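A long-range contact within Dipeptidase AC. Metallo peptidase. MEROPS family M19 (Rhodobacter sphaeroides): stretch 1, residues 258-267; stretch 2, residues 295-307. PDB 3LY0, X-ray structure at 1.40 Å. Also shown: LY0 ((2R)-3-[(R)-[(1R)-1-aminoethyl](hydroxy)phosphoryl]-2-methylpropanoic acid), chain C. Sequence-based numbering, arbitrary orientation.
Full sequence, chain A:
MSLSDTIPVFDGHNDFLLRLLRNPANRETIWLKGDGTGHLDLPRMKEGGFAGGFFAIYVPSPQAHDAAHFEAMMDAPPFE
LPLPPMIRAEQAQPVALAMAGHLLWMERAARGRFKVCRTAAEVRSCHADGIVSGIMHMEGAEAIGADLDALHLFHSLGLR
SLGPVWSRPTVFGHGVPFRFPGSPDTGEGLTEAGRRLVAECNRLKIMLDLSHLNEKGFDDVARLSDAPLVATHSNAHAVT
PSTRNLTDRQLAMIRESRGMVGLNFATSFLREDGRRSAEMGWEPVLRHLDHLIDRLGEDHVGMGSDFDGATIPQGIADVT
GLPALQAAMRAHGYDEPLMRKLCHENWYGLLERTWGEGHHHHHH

Stretch 1 258-267: RGMVGLNFAT
Stretch 2 (295-307) RLGEDHVGMGSDF

Two parallel strands, M260 to L263 and V301 to M303, run side by side through the middle of this contact, their N-to-C directions 36° apart. V261 pairs with V301, G262 with G302 and L263 with M303, at CA–CA distances of 5.0, 4.7 and 4.6 Å. V261, L263, V301 and M303 point their side chains to one face of the sheet; both members of the G262–G302 pair are glycines.

The bonding follows the parallel rule, with one residue offering both N and O to the neighbours of its partner. V261 N donates to H300 O (3.0 Å), and V261 O accepts from G302 N (2.9 Å). L263 N then donates to G302 O (2.8 Å, nearly straight at 173°), and L263 O accepts from G304 N (2.8 Å). The ladder thus satisfies N and O of V261, L263 and G302. CA-H...O contacts supplement it, from M260 CA to H300 O, V301 CA to V261 O and G262 CA to G302 O, each 3.4 Å.

Before the strand, R258 closes a helix with a Schellman motif (phi/psi 61/46), and G259 follows extended at -91/-148. In the second stretch, a type I turn from G297 to H300, with H300 N bonded to G297 O (3.2 Å), leads into the strand. The H300 side chain (chi1 m, chi2 -74°) donates from ND1 to G259 O at 2.9 Å, near the ring plane, so a side chain takes up a carbonyl that lies just ahead of the ladder.

Glycine leaves room where the chains are tight. M260 (t, p, t) brings CE to 3.3 Å from G302 N; a CB on G302 would lie 2.5 Å from that methyl. On the valine face, V261 CG2 (chi1 t) packs 3.6 Å from L296 CD1 (L296 m, t).

Past the strands, F265 N donates to S305 O (3.0 Å). N264 (chi1 t, chi2 -34°) uses both ends of its amide: ND2 donates to D306 OD2 (3.2 Å), while OD1 accepts from A266 N (2.8 Å) within its own stretch. S305 OG (chi1 p) accepts from F307 N at 2.9 Å. D306, at phi/psi 67/27 with chi1 -136°, also places OD1 2.7 Å from O31 of the ligand LY0.

The F265 ring (m, chi2 -10°) fills the end of the contact. S305 CA lies over its face, 3.7 Å from the centroid, M303 SD is 4.0 Å from CE1 at the edge, and the edge of F265 meets the face of F307 (chi1 m) with planes at 82° and centroids 5.5 Å apart.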

# COMPACT_ATOMS: atom_id res chain seq x y z
N ARG A 258 4.21 14.89 -10.39
CA ARG A 258 5.41 14.04 -10.37
C ARG A 258 5.29 12.97 -9.29
O ARG A 258 6.23 12.72 -8.54
CB ARG A 258 6.68 14.86 -10.16
CG ARG A 258 6.87 16.00 -11.16
CD ARG A 258 8.15 16.76 -10.84
NE ARG A 258 9.34 15.93 -10.99
CZ ARG A 258 10.48 16.12 -10.32
NH1 ARG A 258 10.58 17.12 -9.44
NH2 ARG A 258 11.51 15.31 -10.52
N GLY A 259 4.12 12.34 -9.25
CA GLY A 259 3.78 11.41 -8.19
C GLY A 259 4.12 9.95 -8.45
O GLY A 259 5.11 9.64 -9.11
N MET A 260 3.32 9.05 -7.90
CA MET A 260 3.67 7.63 -7.96
C MET A 260 2.44 6.79 -7.70
O MET A 260 1.62 7.11 -6.82
CB MET A 260 4.73 7.34 -6.90
CG MET A 260 5.28 5.92 -6.91
SD MET A 260 6.33 5.48 -8.35
CE MET A 260 6.81 3.82 -7.86
N VAL A 261 2.30 5.72 -8.48
CA VAL A 261 1.25 4.73 -8.24
C VAL A 261 1.88 3.35 -8.14
O VAL A 261 2.65 2.95 -9.02
CB VAL A 261 0.17 4.74 -9.34
CG1 VAL A 261 -0.83 3.60 -9.11
CG2 VAL A 261 -0.56 6.08 -9.35
N GLY A 262 1.57 2.64 -7.06
CA GLY A 262 2.00 1.26 -6.92
C GLY A 262 0.92 0.29 -7.37
O GLY A 262 -0.24 0.39 -6.94
N LEU A 263 1.29 -0.64 -8.25
CA LEU A 263 0.37 -1.65 -8.74
C LEU A 263 -0.06 -2.62 -7.64
O LEU A 263 0.78 -3.31 -7.05
CB LEU A 263 1.01 -2.44 -9.88
CG LEU A 263 0.08 -3.46 -10.56
CD1 LEU A 263 -0.80 -2.79 -11.60
CD2 LEU A 263 0.90 -4.60 -11.18
N ASN A 264 -1.36 -2.69 -7.39
CA ASN A 264 -1.93 -3.57 -6.37
C ASN A 264 -2.14 -4.97 -6.97
O ASN A 264 -2.72 -5.09 -8.05
CB ASN A 264 -3.25 -2.97 -5.89
CG ASN A 264 -3.77 -3.62 -4.64
OD1 ASN A 264 -3.60 -4.82 -4.44
ND2 ASN A 264 -4.41 -2.84 -3.77
N PHE A 265 -1.63 -6.00 -6.30
CA PHE A 265 -1.77 -7.36 -6.81
C PHE A 265 -3.13 -7.98 -6.49
O PHE A 265 -3.41 -9.11 -6.88
CB PHE A 265 -0.69 -8.31 -6.25
CG PHE A 265 0.73 -7.95 -6.61
CD1 PHE A 265 1.02 -6.97 -7.56
CD2 PHE A 265 1.79 -8.60 -5.99
CE1 PHE A 265 2.33 -6.64 -7.85
CE2 PHE A 265 3.10 -8.29 -6.29
CZ PHE A 265 3.37 -7.31 -7.23
N ALA A 266 -3.99 -7.25 -5.78
CA ALA A 266 -5.31 -7.78 -5.44
C ALA A 266 -6.08 -8.15 -6.70
O ALA A 266 -6.26 -7.33 -7.59
CB ALA A 266 -6.09 -6.75 -4.64
N THR A 267 -6.53 -9.41 -6.74
CA THR A 267 -7.30 -9.93 -7.87
C THR A 267 -8.47 -9.00 -8.21
O THR A 267 -8.72 -8.70 -9.39
CB THR A 267 -7.82 -11.34 -7.53
OG1 THR A 267 -8.44 -11.29 -6.23
CG2 THR A 267 -6.66 -12.32 -7.46
N ARG A 295 -0.01 6.56 -19.12
CA ARG A 295 -0.57 7.83 -18.68
C ARG A 295 0.31 8.54 -17.65
O ARG A 295 0.46 9.76 -17.68
CB ARG A 295 -1.99 7.64 -18.15
CG ARG A 295 -2.95 6.91 -19.11
CD ARG A 295 -2.92 7.48 -20.53
NE ARG A 295 -3.68 6.65 -21.47
CZ ARG A 295 -4.94 6.87 -21.84
NH1 ARG A 295 -5.60 7.91 -21.36
NH2 ARG A 295 -5.53 6.06 -22.70
N LEU A 296 0.89 7.78 -16.73
CA LEU A 296 1.72 8.39 -15.69
C LEU A 296 3.15 8.68 -16.12
O LEU A 296 3.80 9.58 -15.60
CB LEU A 296 1.76 7.49 -14.45
CG LEU A 296 0.42 7.32 -13.74
CD1 LEU A 296 0.52 6.16 -12.76
CD2 LEU A 296 0.04 8.63 -13.04
N GLY A 297 3.64 7.89 -17.07
CA GLY A 297 5.03 7.95 -17.47
C GLY A 297 5.83 6.85 -16.80
O GLY A 297 5.46 6.37 -15.72
N GLU A 298 6.94 6.48 -17.42
CA GLU A 298 7.76 5.37 -16.95
C GLU A 298 8.37 5.58 -15.58
O GLU A 298 8.78 4.62 -14.94
CB GLU A 298 8.91 5.09 -17.93
CG GLU A 298 8.48 4.49 -19.26
CD GLU A 298 9.67 4.18 -20.15
OE1 GLU A 298 10.80 4.62 -19.82
OE2 GLU A 298 9.48 3.48 -21.17
N ASP A 299 8.45 6.83 -15.13
CA ASP A 299 9.10 7.14 -13.86
C ASP A 299 8.13 7.15 -12.68
O ASP A 299 8.54 7.39 -11.54
CB ASP A 299 9.81 8.49 -13.93
CG ASP A 299 10.97 8.49 -14.91
OD1 ASP A 299 11.93 7.73 -14.69
OD2 ASP A 299 10.91 9.26 -15.89
N HIS A 300 6.85 6.90 -12.93
CA HIS A 300 5.84 7.16 -11.91
C HIS A 300 4.96 5.97 -11.57
O HIS A 300 3.85 6.14 -11.06
CB HIS A 300 5.00 8.38 -12.31
CG HIS A 300 5.82 9.60 -12.58
ND1 HIS A 300 6.40 10.34 -11.58
CD2 HIS A 300 6.18 10.19 -13.75
CE1 HIS A 300 7.08 11.34 -12.11
NE2 HIS A 300 6.96 11.27 -13.43
N VAL A 301 5.46 4.78 -11.87
CA VAL A 301 4.76 3.53 -11.60
C VAL A 301 5.70 2.55 -10.91
O VAL A 301 6.88 2.45 -11.24
CB VAL A 301 4.26 2.88 -12.90
CG1 VAL A 301 3.46 1.63 -12.57
CG2 VAL A 301 3.43 3.86 -13.70
N GLY A 302 5.19 1.82 -9.93
CA GLY A 302 5.96 0.76 -9.31
C GLY A 302 5.04 -0.32 -8.80
O GLY A 302 3.89 -0.42 -9.24
N MET A 303 5.54 -1.14 -7.87
CA MET A 303 4.72 -2.19 -7.27
C MET A 303 4.12 -1.72 -5.96
O MET A 303 4.77 -1.00 -5.19
CB MET A 303 5.56 -3.44 -7.00
CG MET A 303 6.36 -3.95 -8.20
SD MET A 303 5.39 -4.67 -9.57
CE MET A 303 5.42 -3.32 -10.76
N GLY A 304 2.89 -2.15 -5.71
CA GLY A 304 2.20 -1.92 -4.45
C GLY A 304 1.41 -3.16 -4.08
O GLY A 304 0.18 -3.14 -4.03
N SER A 305 2.15 -4.23 -3.81
CA SER A 305 1.66 -5.61 -3.80
C SER A 305 0.34 -5.85 -3.08
O SER A 305 -0.53 -6.55 -3.59
CB SER A 305 2.73 -6.53 -3.19
OG SER A 305 2.93 -6.24 -1.82
N ASP A 306 0.22 -5.27 -1.88
CA ASP A 306 -0.83 -5.66 -0.95
C ASP A 306 -0.59 -7.09 -0.46
O ASP A 306 -1.53 -7.79 -0.08
CB ASP A 306 -2.22 -5.53 -1.58
CG ASP A 306 -3.24 -4.88 -0.64
OD1 ASP A 306 -2.94 -4.66 0.56
OD2 ASP A 306 -4.35 -4.59 -1.12
N PHE A 307 0.67 -7.53 -0.47
CA PHE A 307 1.01 -8.81 0.15
C PHE A 307 0.44 -8.89 1.57
O PHE A 307 0.56 -7.95 2.37
CB PHE A 307 2.53 -9.03 0.23
CG PHE A 307 3.18 -9.47 -1.07
CD1 PHE A 307 2.60 -10.44 -1.88
CD2 PHE A 307 4.41 -8.93 -1.44
CE1 PHE A 307 3.23 -10.85 -3.05
CE2 PHE A 307 5.04 -9.33 -2.61
CZ PHE A 307 4.44 -10.29 -3.42
P LY0 C . -5.93 -3.69 2.47
C1 LY0 C . -7.24 -4.89 4.63
N1 LY0 C . -5.10 -3.71 5.02
C2 LY0 C . -5.87 -4.52 4.10
C4 LY0 C . -6.55 -4.86 1.19
C5 LY0 C . -7.63 -4.32 0.30
C6 LY0 C . -7.33 -2.94 -0.23
C7 LY0 C . -8.13 -5.29 -0.73
O31 LY0 C . -4.52 -3.24 2.20
O32 LY0 C . -6.84 -2.42 2.58
O61 LY0 C . -8.32 -2.23 -0.81
O62 LY0 C . -6.20 -2.44 -0.13